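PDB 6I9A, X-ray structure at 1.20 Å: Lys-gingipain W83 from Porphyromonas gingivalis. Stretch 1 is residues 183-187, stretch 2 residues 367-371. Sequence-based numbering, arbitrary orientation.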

# COMPACT_ATOMS: atom_id res chain seq x y z
N GLU A 183 18.93 2.41 -14.97
CA GLU A 183 19.91 1.86 -14.03
C GLU A 183 19.22 1.08 -12.92
O GLU A 183 19.85 0.21 -12.29
CB GLU A 183 20.79 3.00 -13.44
CG GLU A 183 21.67 3.66 -14.51
CD GLU A 183 21.05 4.66 -15.50
OE1 GLU A 183 19.83 4.98 -15.45
OE2 GLU A 183 21.83 5.16 -16.34
N HIS A 184 17.91 1.31 -12.69
CA HIS A 184 17.11 0.56 -11.72
C HIS A 184 16.22 -0.47 -12.39
O HIS A 184 15.40 -1.10 -11.74
CB HIS A 184 16.25 1.51 -10.86
CG HIS A 184 17.09 2.27 -9.87
ND1 HIS A 184 17.91 3.30 -10.27
CD2 HIS A 184 17.27 2.07 -8.54
CE1 HIS A 184 18.54 3.72 -9.17
NE2 HIS A 184 18.17 3.02 -8.11
N GLY A 185 16.43 -0.69 -13.69
CA GLY A 185 15.69 -1.72 -14.44
C GLY A 185 14.47 -1.26 -15.19
O GLY A 185 13.82 -2.11 -15.80
N TYR A 186 14.14 0.02 -15.19
CA TYR A 186 12.97 0.49 -15.92
C TYR A 186 13.32 0.76 -17.36
O TYR A 186 14.18 1.61 -17.64
CB TYR A 186 12.39 1.76 -15.27
CG TYR A 186 11.81 1.45 -13.91
CD1 TYR A 186 10.52 0.94 -13.78
CD2 TYR A 186 12.52 1.74 -12.75
CE1 TYR A 186 9.97 0.67 -12.52
CE2 TYR A 186 11.98 1.48 -11.49
CZ TYR A 186 10.69 0.99 -11.38
OH TYR A 186 10.16 0.77 -10.12
N THR A 187 12.69 0.00 -18.26
CA THR A 187 12.94 0.12 -19.69
C THR A 187 12.17 1.26 -20.32
O THR A 187 12.55 1.72 -21.40
CB THR A 187 12.53 -1.20 -20.40
OG1 THR A 187 11.14 -1.45 -20.16
CG2 THR A 187 13.36 -2.40 -19.90
N PRO A 367 5.08 -3.46 -3.48
CA PRO A 367 5.26 -3.24 -4.91
C PRO A 367 6.64 -3.66 -5.36
O PRO A 367 7.66 -3.40 -4.71
CB PRO A 367 5.06 -1.72 -5.10
CG PRO A 367 4.24 -1.31 -3.86
CD PRO A 367 4.83 -2.18 -2.77
N TYR A 368 6.68 -4.26 -6.57
CA TYR A 368 7.97 -4.54 -7.20
C TYR A 368 8.61 -3.22 -7.66
O TYR A 368 7.95 -2.17 -7.74
CB TYR A 368 7.76 -5.49 -8.43
CG TYR A 368 6.97 -6.73 -8.08
CD1 TYR A 368 7.42 -7.63 -7.12
CD2 TYR A 368 5.76 -7.00 -8.71
CE1 TYR A 368 6.69 -8.76 -6.80
CE2 TYR A 368 5.01 -8.14 -8.41
CZ TYR A 368 5.47 -9.00 -7.42
OH TYR A 368 4.74 -10.10 -7.02
N ARG A 369 9.91 -3.26 -7.91
CA ARG A 369 10.67 -2.12 -8.39
C ARG A 369 11.35 -2.58 -9.66
O ARG A 369 12.43 -3.19 -9.61
CB ARG A 369 11.65 -1.63 -7.35
CG ARG A 369 10.97 -1.00 -6.12
CD ARG A 369 12.02 -0.54 -5.06
NE ARG A 369 12.71 -1.65 -4.40
CZ ARG A 369 12.27 -2.27 -3.32
NH1 ARG A 369 11.09 -1.97 -2.82
NH2 ARG A 369 12.97 -3.28 -2.77
N ALA A 370 10.70 -2.33 -10.79
CA ALA A 370 11.05 -2.90 -12.10
C ALA A 370 10.89 -4.45 -12.02
O ALA A 370 9.98 -4.91 -11.32
CB ALA A 370 12.43 -2.43 -12.56
N MET A 371 11.67 -5.23 -12.80
CA MET A 371 11.42 -6.67 -12.79
C MET A 371 11.86 -7.28 -11.47
O MET A 371 13.03 -7.22 -11.12
CB MET A 371 12.15 -7.34 -13.94
CG MET A 371 11.88 -8.83 -14.04
SD MET A 371 10.20 -9.23 -14.53
CE MET A 371 10.20 -8.67 -16.24
O HOH W 1 14.68 -1.50 -9.13
O HOH W 2 13.80 -4.71 -14.92
O HOH W 3 7.48 0.04 -10.11

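The contact centres on Ala370, whose CA-to-CB bond points toward the other stretch. Ala370 CB sits over the face of the Tyr186 ring, 3.8 Å from the ring centroid and 5° off the normal. This is a CH-pi contact. Ala370 CB also lies 3.4 Å from His184 O and 3.5 Å from Gly185 C, so it packs on backbone as well as ring.

Tyr186 leaves its backbone sideways. With chi1 at -67° (m) and chi2 at -84°, the ring presents a face to Ala370 and its end comes nearer to the other stretch. Tyr186 OH reaches 3.4 Å from Arg369 CA and 3.2 Å from Ala370 N.

Gly185 has phi/psi of 95/3. A CB here would jam against the carbonyl O of His184, which by itself calls for glycine. It would also stand 3.0 Å from Ala370 CB, a clash.

Arg369 has chi1 m, chi2 t and chi3 m. Its end leads away from this contact. The residue Arg369 is covalently bonded to a group elsewhere in the structure.

No clear direct hydrogen bond joins the stretches; waters bridge them. The O of water 1 donates to His184 O (2.7 Å) and Arg369 O (2.9 Å), linking two carbonyls that both lack a proton to give. The O of water 2 donates to Gly185 O (2.7 Å) and accepts from Met371 N (3.0 Å).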